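Local atomic coordinates of biotin transporter BioY (Lactococcus lactis subsp. cremoris, PDB entry 4DVE), a protein that binds biotin as the membrane-embedded S component of an energy-coupling factor (ECF) ABC transporter and probably works with that complex in biotin uptake. Residues V46-Q51 / L167-G172; A92-G97 / G101-W106. All blocks are in the same frame, centred on the assembly; numbering follows the deposited sequence.

Contact 1: residues V46-Q51 / L167-G172; sequences VPIILQ and LVFIPG. With BTN (biotin), chain D.
Phe169 sets the edge of its ring against Val46, with one face on the head group of biotin. The tight part of the contact is at the far end of the ring: CZ of Phe169 is 3.5 Å from Val46 O, which lies at the edge in the ring plane, and 3.6 Å from Val46 CG1. That methyl stands anti to the backbone N (chi1 176°), a setting that brings it against both Phe169 and C7 of biotin, and the two side chains cross at about a right angle. Over the centre of one ring face sits C4 of biotin; the opposite face is covered by Val168 CG1, so the phenyl group is held between ligand and its own neighbour. CD1 of Phe169 comes within 3.4 Å of the ureido carbon C3 of biotin. This is the head-group end of the biotin pocket of an S component, where the loop between helices 13-33 and 52-80 meets the start of helix 170-189. The loop backbone meets the ureido group with two hydrogen bonds: biotin N2 donates to Pro47 O at 2.9 Å, and Ile49 N donates to biotin O3 at 3.0 Å in a nearly straight bond (168°). Asp173 also bonds the ligand, and Lys176 holds Ile49 O. The packing is looser towards Ile48, whose CG1 meets the ring edge at CE1 of Phe169, 3.9 Å away. Here the partly exposed Ile48 and Val168 both rest on Ile41.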
ATOM      1  N   VAL A  46     -14.662   4.769   8.673  1.00 37.10           N
ATOM      2  CA  VAL A  46     -13.617   4.341   7.739  1.00 37.37           C
ATOM      3  C   VAL A  46     -14.228   3.220   6.892  1.00 35.06           C
ATOM      4  O   VAL A  46     -14.711   2.231   7.437  1.00 35.48           O
ATOM      5  CB  VAL A  46     -12.356   3.820   8.485  1.00 35.94           C
ATOM      6  CG1 VAL A  46     -11.287   3.284   7.528  1.00 34.31           C
ATOM      7  CG2 VAL A  46     -11.794   4.906   9.374  1.00 36.62           C
ATOM      8  N   PRO A  47     -14.217   3.381   5.564  1.00 35.20           N
ATOM      9  CA  PRO A  47     -14.782   2.373   4.677  1.00 36.65           C
ATOM     10  C   PRO A  47     -13.846   1.205   4.329  1.00 34.02           C
ATOM     11  O   PRO A  47     -12.603   1.305   4.417  1.00 32.15           O
ATOM     12  CB  PRO A  47     -15.093   3.188   3.407  1.00 37.38           C
ATOM     13  CG  PRO A  47     -14.001   4.186   3.347  1.00 35.97           C
ATOM     14  CD  PRO A  47     -13.767   4.572   4.805  1.00 35.87           C
ATOM     15  N   ILE A  48     -14.444   0.112   3.884  1.00 33.95           N
ATOM     16  CA  ILE A  48     -13.682  -0.924   3.209  1.00 33.81           C
ATOM     17  C   ILE A  48     -13.399  -0.392   1.788  1.00 35.12           C
ATOM     18  O   ILE A  48     -14.295   0.179   1.122  1.00 34.12           O
ATOM     19  CB  ILE A  48     -14.472  -2.234   3.146  1.00 35.50           C
ATOM     20  CG1 ILE A  48     -14.725  -2.797   4.571  1.00 36.58           C
ATOM     21  CG2 ILE A  48     -13.795  -3.243   2.218  1.00 33.78           C
ATOM     22  CD1 ILE A  48     -15.767  -3.927   4.624  1.00 38.57           C
ATOM     23  N   ILE A  49     -12.162  -0.580   1.345  1.00 33.59           N
ATOM     24  CA  ILE A  49     -11.706  -0.079   0.055  1.00 33.82           C
ATOM     25  C   ILE A  49     -10.899  -1.158  -0.660  1.00 35.67           C
ATOM     26  O   ILE A  49     -10.596  -2.229  -0.097  1.00 34.46           O
ATOM     27  CB  ILE A  49     -10.814   1.194   0.218  1.00 33.95           C
ATOM     28  CG1 ILE A  49      -9.513   0.884   0.981  1.00 33.02           C
ATOM     29  CG2 ILE A  49     -11.560   2.323   0.950  1.00 30.90           C
ATOM     30  CD1 ILE A  49      -8.466   1.988   0.885  1.00 32.71           C
ATOM     31  N   LEU A  50     -10.517  -0.860  -1.890  1.00 36.30           N
ATOM     32  CA  LEU A  50      -9.591  -1.704  -2.624  1.00 36.33           C
ATOM     33  C   LEU A  50      -8.204  -1.068  -2.767  1.00 35.96           C
ATOM     34  O   LEU A  50      -7.229  -1.783  -2.990  1.00 34.90           O
ATOM     35  CB  LEU A  50     -10.171  -2.037  -4.001  1.00 39.89           C
ATOM     36  CG  LEU A  50      -9.423  -3.063  -4.856  1.00 43.00           C
ATOM     37  CD1 LEU A  50      -9.203  -4.397  -4.130  1.00 42.20           C
ATOM     38  CD2 LEU A  50     -10.147  -3.272  -6.197  1.00 45.45           C
ATOM     39  N   GLN A  51      -8.102   0.252  -2.609  1.00 32.93           N
ATOM     40  CA  GLN A  51      -6.895   0.984  -3.017  1.00 34.42           C
ATOM     41  C   GLN A  51      -5.611   0.605  -2.244  1.00 33.23           C
ATOM     42  O   GLN A  51      -4.498   0.682  -2.790  1.00 31.34           O
ATOM     43  CB  GLN A  51      -7.202   2.495  -2.969  1.00 34.59           C
ATOM     44  CG  GLN A  51      -6.106   3.416  -3.381  1.00 35.19           C
ATOM     45  CD  GLN A  51      -6.583   4.852  -3.610  1.00 36.83           C
ATOM     46  OE1 GLN A  51      -6.550   5.361  -4.751  1.00 37.49           O
ATOM     47  NE2 GLN A  51      -6.988   5.517  -2.544  1.00 30.28           N
ATOM     48  N   LEU A 167     -10.923  -5.019  13.062  1.00 36.17           N
ATOM     49  CA  LEU A 167     -10.986  -6.417  12.668  1.00 38.27           C
ATOM     50  C   LEU A 167     -11.873  -6.626  11.437  1.00 37.85           C
ATOM     51  O   LEU A 167     -11.616  -7.536  10.635  1.00 39.54           O
ATOM     52  CB  LEU A 167     -11.477  -7.273  13.838  1.00 41.78           C
ATOM     53  CG  LEU A 167     -10.491  -7.400  15.019  1.00 42.92           C
ATOM     54  CD1 LEU A 167     -11.121  -8.105  16.241  1.00 46.23           C
ATOM     55  CD2 LEU A 167      -9.220  -8.102  14.564  1.00 43.64           C
ATOM     56  N   VAL A 168     -12.870  -5.763  11.263  1.00 36.79           N
ATOM     57  CA  VAL A 168     -13.702  -5.736  10.058  1.00 38.64           C
ATOM     58  C   VAL A 168     -12.894  -5.659   8.752  1.00 38.35           C
ATOM     59  O   VAL A 168     -13.375  -6.145   7.733  1.00 37.57           O
ATOM     60  CB  VAL A 168     -14.739  -4.568  10.067  1.00 40.86           C
ATOM     61  CG1 VAL A 168     -14.112  -3.225   9.652  1.00 39.51           C
ATOM     62  CG2 VAL A 168     -15.917  -4.878   9.179  1.00 42.70           C
ATOM     63  N   PHE A 169     -11.700  -5.046   8.795  1.00 34.19           N
ATOM     64  CA  PHE A 169     -10.849  -4.898   7.604  1.00 33.68           C
ATOM     65  C   PHE A 169     -10.001  -6.115   7.281  1.00 34.65           C
ATOM     66  O   PHE A 169      -9.498  -6.215   6.153  1.00 34.21           O
ATOM     67  CB  PHE A 169      -9.948  -3.664   7.699  1.00 31.65           C
ATOM     68  CG  PHE A 169     -10.711  -2.388   7.858  1.00 30.89           C
ATOM     69  CD1 PHE A 169     -11.750  -2.068   6.979  1.00 31.77           C
ATOM     70  CD2 PHE A 169     -10.441  -1.537   8.914  1.00 30.18           C
ATOM     71  CE1 PHE A 169     -12.510  -0.917   7.167  1.00 32.58           C
ATOM     72  CE2 PHE A 169     -11.179  -0.384   9.093  1.00 30.91           C
ATOM     73  CZ  PHE A 169     -12.226  -0.072   8.226  1.00 30.84           C
ATOM     74  N   ILE A 170      -9.860  -7.035   8.237  1.00 33.77           N
ATOM     75  CA  ILE A 170      -8.892  -8.118   8.129  1.00 37.36           C
ATOM     76  C   ILE A 170      -9.177  -9.117   6.982  1.00 38.65           C
ATOM     77  O   ILE A 170      -8.272  -9.457   6.231  1.00 39.45           O
ATOM     78  CB  ILE A 170      -8.706  -8.864   9.480  1.00 40.38           C
ATOM     79  CG1 ILE A 170      -8.013  -7.945  10.505  1.00 42.02           C
ATOM     80  CG2 ILE A 170      -7.939 -10.198   9.299  1.00 39.55           C
ATOM     81  CD1 ILE A 170      -6.606  -7.491  10.142  1.00 44.25           C
ATOM     82  N   PRO A 171     -10.427  -9.578   6.843  1.00 39.29           N
ATOM     83  CA  PRO A 171     -10.717 -10.537   5.767  1.00 41.25           C
ATOM     84  C   PRO A 171     -10.420  -9.999   4.365  1.00 39.47           C
ATOM     85  O   PRO A 171      -9.787 -10.700   3.536  1.00 38.68           O
ATOM     86  CB  PRO A 171     -12.218 -10.827   5.919  1.00 43.19           C
ATOM     87  CG  PRO A 171     -12.611 -10.293   7.246  1.00 43.45           C
ATOM     88  CD  PRO A 171     -11.587  -9.317   7.714  1.00 39.28           C
ATOM     89  N   GLY A 172     -10.879  -8.776   4.114  1.00 36.78           N
ATOM     90  CA  GLY A 172     -10.625  -8.090   2.844  1.00 36.59           C
ATOM     91  C   GLY A 172      -9.132  -7.789   2.675  1.00 35.78           C
ATOM     92  O   GLY A 172      -8.582  -7.958   1.587  1.00 35.47           O
TER
HETATM   93  C11 BTN D 201      -8.989   7.204   2.388  1.00 46.68           C
HETATM   94  O11 BTN D 201      -9.189   7.095   1.156  1.00 51.06           O
HETATM   95  O12 BTN D 201      -9.374   8.218   2.988  1.00 50.93           O
HETATM   96  C10 BTN D 201      -8.249   6.109   3.179  1.00 39.01           C
HETATM   97  C9  BTN D 201      -9.153   4.944   3.589  1.00 35.45           C
HETATM   98  C8  BTN D 201      -8.364   3.917   4.435  1.00 32.37           C
HETATM   99  C7  BTN D 201      -9.150   2.607   4.597  1.00 30.76           C
HETATM  100  C2  BTN D 201      -8.391   1.559   5.392  1.00 31.08           C
HETATM  101  S1  BTN D 201      -6.947   0.979   4.484  0.99 30.51           S
HETATM  102  C6  BTN D 201      -6.839  -0.465   5.519  1.00 29.89           C
HETATM  103  C5  BTN D 201      -8.281  -0.891   5.891  1.00 28.81           C
HETATM  104  N1  BTN D 201      -8.803  -1.831   4.933  1.00 28.24           N
HETATM  105  C3  BTN D 201      -9.828  -1.349   4.236  1.00 30.27           C
HETATM  106  O3  BTN D 201     -10.454  -1.957   3.366  1.00 31.45           O
HETATM  107  N2  BTN D 201     -10.073  -0.097   4.662  1.00 29.37           N
HETATM  108  C4  BTN D 201      -9.204   0.318   5.735  1.00 27.64           C

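Contact 2: residues A92-G97 / G101-W106; sequences AASFLG and GYRIAW. With BTN (biotin), chain D.
NH1 of Arg103 donates to Ser94 OG at 2.6 Å, the hydroxyl lying close to the guanidinium plane although the N-H...O angle is a bent 136°. Ser94 OG reaches this place from between its backbone N and carbonyl carbon (chi1 74°), and it is also hydrogen-bonded to Gly91 O, which helps fix its position. The other terminal nitrogen of Arg103, NH2, faces the ligand: it makes a short but weak, strongly bent bond of 2.6 Å to O12 of the biotin carboxylate, and it is hydrogen-bonded to Ser99 as well. Beneath this polar arrangement the Phe95 ring offers its face to the cation. Arg103 CZ stands 4.3 Å from the ring centroid, almost straight above the ring. In this cation-pi contact the guanidinium is turned nearly upright, 79° from the ring plane, and its NH1 end comes down to 3.3 Å from Phe95 CD1. Bends at chi2 and chi3 carry the arginine from helix 100-119 over this face, while its CD packs 3.4 Å from biotin C10. NE, in contrast, is buried without a polar partner in the model. A leucine in place of Arg103 would probably leave the biotin carboxylate without this positive charge and Ser94 OG without its guanidinium donor. Further along the ligand, Tyr102 lays a ring face against biotin C2, and Trp106 turns its edge to the sulfur, with CZ2 3.9 Å from S1. Helix 100-119 thus supplies Tyr102, Arg103 and Trp106 to the BioY biotin pocket, and the 3-10 segment 93-96 is a second shell that positions Arg103 at its carboxylate end.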
ATOM      1  N   ALA A  92      -5.411  18.282   1.329  1.00 49.69           N
ATOM      2  CA  ALA A  92      -4.507  18.126   2.442  1.00 52.71           C
ATOM      3  C   ALA A  92      -5.289  17.995   3.742  1.00 54.82           C
ATOM      4  O   ALA A  92      -4.940  17.185   4.600  1.00 55.64           O
ATOM      5  CB  ALA A  92      -3.521  19.294   2.494  1.00 55.97           C
ATOM      6  N   ALA A  93      -6.389  18.731   3.863  1.00 57.81           N
ATOM      7  CA  ALA A  93      -7.204  18.679   5.089  1.00 60.79           C
ATOM      8  C   ALA A  93      -7.764  17.277   5.347  1.00 58.97           C
ATOM      9  O   ALA A  93      -7.813  16.842   6.489  1.00 57.25           O
ATOM     10  CB  ALA A  93      -8.328  19.721   5.051  1.00 62.74           C
ATOM     11  N   SER A  94      -8.146  16.547   4.298  1.00 58.11           N
ATOM     12  CA  SER A  94      -8.647  15.171   4.485  1.00 59.41           C
ATOM     13  C   SER A  94      -7.632  14.225   5.173  1.00 54.01           C
ATOM     14  O   SER A  94      -8.024  13.200   5.702  1.00 55.79           O
ATOM     15  CB  SER A  94      -9.061  14.546   3.152  1.00 60.60           C
ATOM     16  OG  SER A  94      -7.912  14.195   2.383  1.00 56.38           O
ATOM     17  N   PHE A  95      -6.343  14.563   5.146  1.00 50.02           N
ATOM     18  CA  PHE A  95      -5.315  13.757   5.802  1.00 47.44           C
ATOM     19  C   PHE A  95      -5.312  13.892   7.318  1.00 48.33           C
ATOM     20  O   PHE A  95      -4.668  13.095   8.001  1.00 49.68           O
ATOM     21  CB  PHE A  95      -3.906  14.106   5.278  1.00 48.11           C
ATOM     22  CG  PHE A  95      -3.566  13.446   3.964  1.00 46.66           C
ATOM     23  CD1 PHE A  95      -4.121  13.912   2.773  1.00 46.65           C
ATOM     24  CD2 PHE A  95      -2.711  12.350   3.925  1.00 44.84           C
ATOM     25  CE1 PHE A  95      -3.806  13.291   1.558  1.00 47.05           C
ATOM     26  CE2 PHE A  95      -2.406  11.719   2.726  1.00 45.04           C
ATOM     27  CZ  PHE A  95      -2.951  12.194   1.544  1.00 45.47           C
ATOM     28  N   LEU A  96      -5.981  14.909   7.843  1.00 49.97           N
ATOM     29  CA  LEU A  96      -6.161  15.032   9.285  1.00 53.39           C
ATOM     30  C   LEU A  96      -7.447  14.358   9.740  1.00 50.84           C
ATOM     31  O   LEU A  96      -7.773  14.411  10.920  1.00 50.92           O
ATOM     32  CB  LEU A  96      -6.195  16.512   9.721  1.00 56.50           C
ATOM     33  CG  LEU A  96      -4.882  17.278   9.597  1.00 59.86           C
ATOM     34  CD1 LEU A  96      -5.061  18.731  10.044  1.00 63.00           C
ATOM     35  CD2 LEU A  96      -3.793  16.570  10.394  1.00 60.49           C
ATOM     36  N   GLY A  97      -8.191  13.761   8.811  1.00 46.95           N
ATOM     37  CA  GLY A  97      -9.470  13.150   9.143  1.00 44.37           C
ATOM     38  C   GLY A  97      -9.314  11.732   9.703  1.00 39.79           C
ATOM     39  O   GLY A  97      -8.203  11.276  10.007  1.00 35.08           O
ATOM     40  N   GLY A 101      -4.365   8.163   9.443  1.00 34.98           N
ATOM     41  CA  GLY A 101      -3.355   7.239   9.926  1.00 33.28           C
ATOM     42  C   GLY A 101      -3.019   6.141   8.934  1.00 32.57           C
ATOM     43  O   GLY A 101      -1.840   5.817   8.748  1.00 29.65           O
ATOM     44  N   TYR A 102      -4.045   5.570   8.300  1.00 31.07           N
ATOM     45  CA  TYR A 102      -3.829   4.527   7.322  1.00 30.79           C
ATOM     46  C   TYR A 102      -2.978   5.079   6.165  1.00 31.83           C
ATOM     47  O   TYR A 102      -2.027   4.441   5.705  1.00 30.14           O
ATOM     48  CB  TYR A 102      -5.147   3.990   6.765  1.00 31.23           C
ATOM     49  CG  TYR A 102      -6.110   3.454   7.800  1.00 33.72           C
ATOM     50  CD1 TYR A 102      -6.040   2.118   8.254  1.00 31.86           C
ATOM     51  CD2 TYR A 102      -7.100   4.290   8.342  1.00 34.61           C
ATOM     52  CE1 TYR A 102      -6.956   1.633   9.187  1.00 31.87           C
ATOM     53  CE2 TYR A 102      -8.008   3.816   9.278  1.00 34.55           C
ATOM     54  CZ  TYR A 102      -7.933   2.499   9.712  1.00 33.21           C
ATOM     55  OH  TYR A 102      -8.850   2.072  10.667  1.00 33.73           O
ATOM     56  N   ARG A 103      -3.320   6.283   5.737  1.00 32.72           N
ATOM     57  CA  ARG A 103      -2.652   6.969   4.613  1.00 35.02           C
ATOM     58  C   ARG A 103      -1.185   7.300   4.857  1.00 35.88           C
ATOM     59  O   ARG A 103      -0.349   7.125   3.967  1.00 34.30           O
ATOM     60  CB  ARG A 103      -3.443   8.223   4.245  1.00 38.43           C
ATOM     61  CG  ARG A 103      -4.646   7.812   3.433  1.00 41.97           C
ATOM     62  CD  ARG A 103      -5.906   8.530   3.767  1.00 50.63           C
ATOM     63  NE  ARG A 103      -5.855   9.912   3.454  1.00 52.28           N
ATOM     64  CZ  ARG A 103      -6.897  10.723   3.495  1.00 53.20           C
ATOM     65  NH1 ARG A 103      -6.727  11.985   3.142  1.00 50.60           N
ATOM     66  NH2 ARG A 103      -8.093  10.287   3.845  1.00 56.45           N
ATOM     67  N   ILE A 104      -0.872   7.744   6.061  1.00 35.32           N
ATOM     68  CA  ILE A 104       0.494   8.016   6.438  1.00 36.86           C
ATOM     69  C   ILE A 104       1.271   6.711   6.511  1.00 35.41           C
ATOM     70  O   ILE A 104       2.401   6.651   6.048  1.00 37.04           O
ATOM     71  CB  ILE A 104       0.574   8.777   7.782  1.00 41.42           C
ATOM     72  CG1 ILE A 104      -0.048  10.167   7.625  1.00 45.56           C
ATOM     73  CG2 ILE A 104       2.016   8.906   8.244  1.00 43.67           C
ATOM     74  CD1 ILE A 104      -0.330  10.882   8.942  1.00 49.77           C
ATOM     75  N   ALA A 105       0.656   5.658   7.060  1.00 33.62           N
ATOM     76  CA  ALA A 105       1.287   4.349   7.105  1.00 31.02           C
ATOM     77  C   ALA A 105       1.596   3.848   5.680  1.00 28.59           C
ATOM     78  O   ALA A 105       2.628   3.185   5.464  1.00 27.29           O
ATOM     79  CB  ALA A 105       0.426   3.327   7.872  1.00 28.55           C
ATOM     80  N   TRP A 106       0.733   4.176   4.718  1.00 29.56           N
ATOM     81  CA  TRP A 106       0.945   3.760   3.315  1.00 29.61           C
ATOM     82  C   TRP A 106       2.258   4.243   2.738  1.00 30.53           C
ATOM     83  O   TRP A 106       2.875   3.535   1.980  1.00 32.52           O
ATOM     84  CB  TRP A 106      -0.158   4.229   2.404  1.00 29.56           C
ATOM     85  CG  TRP A 106      -1.506   3.605   2.576  1.00 29.01           C
ATOM     86  CD1 TRP A 106      -1.877   2.523   3.379  1.00 29.51           C
ATOM     87  CD2 TRP A 106      -2.737   4.047   1.928  1.00 29.02           C
ATOM     88  NE1 TRP A 106      -3.208   2.269   3.258  1.00 29.97           N
ATOM     89  CE2 TRP A 106      -3.788   3.158   2.395  1.00 30.50           C
ATOM     90  CE3 TRP A 106      -3.048   5.040   1.014  1.00 31.97           C
ATOM     91  CZ2 TRP A 106      -5.103   3.279   1.955  1.00 31.92           C
ATOM     92  CZ3 TRP A 106      -4.364   5.139   0.560  1.00 33.71           C
ATOM     93  CH2 TRP A 106      -5.373   4.290   1.039  1.00 32.70           C
TER
HETATM   94  C11 BTN D 201      -8.989   7.204   2.388  1.00 46.68           C
HETATM   95  O11 BTN D 201      -9.189   7.095   1.156  1.00 51.06           O
HETATM   96  O12 BTN D 201      -9.374   8.218   2.988  1.00 50.93           O
HETATM   97  C10 BTN D 201      -8.249   6.109   3.179  1.00 39.01           C
HETATM   98  C9  BTN D 201      -9.153   4.944   3.589  1.00 35.45           C
HETATM   99  C8  BTN D 201      -8.364   3.917   4.435  1.00 32.37           C
HETATM  100  C7  BTN D 201      -9.150   2.607   4.597  1.00 30.76           C
HETATM  101  C2  BTN D 201      -8.391   1.559   5.392  1.00 31.08           C
HETATM  102  S1  BTN D 201      -6.947   0.979   4.484  0.99 30.51           S
HETATM  103  C6  BTN D 201      -6.839  -0.465   5.519  1.00 29.89           C
HETATM  104  C5  BTN D 201      -8.281  -0.891   5.891  1.00 28.81           C
HETATM  105  N1  BTN D 201      -8.803  -1.831   4.933  1.00 28.24           N
HETATM  106  C3  BTN D 201      -9.828  -1.349   4.236  1.00 30.27           C
HETATM  107  O3  BTN D 201     -10.454  -1.957   3.366  1.00 31.45           O
HETATM  108  N2  BTN D 201     -10.073  -0.097   4.662  1.00 29.37           N
HETATM  109  C4  BTN D 201      -9.204   0.318   5.735  1.00 27.64           C

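In the fold
The two contacts share one bound biotin, their centres about 16 Å apart. Contact 1 grips the ureido group; contact 2 reaches the carboxylate through Arg103 and the sulfur-containing ring through Tyr102 and Trp106. They also touch directly through packing: Phe169 CE2 lies 3.7 Å from Tyr102 OH, Val46 CG1 lies 3.8 Å from Tyr102 CE2, and Ile49 CD1 lies 3.8 Å from Trp106 CZ2. Tyr102 and Trp106 of helix 100-119 therefore continue the wall begun by residues 46-51 and Phe169. Ser99, just before segment 101-106, adds a hydrogen bond to biotin, so loop residues and two helices distant in sequence close around a single substrate.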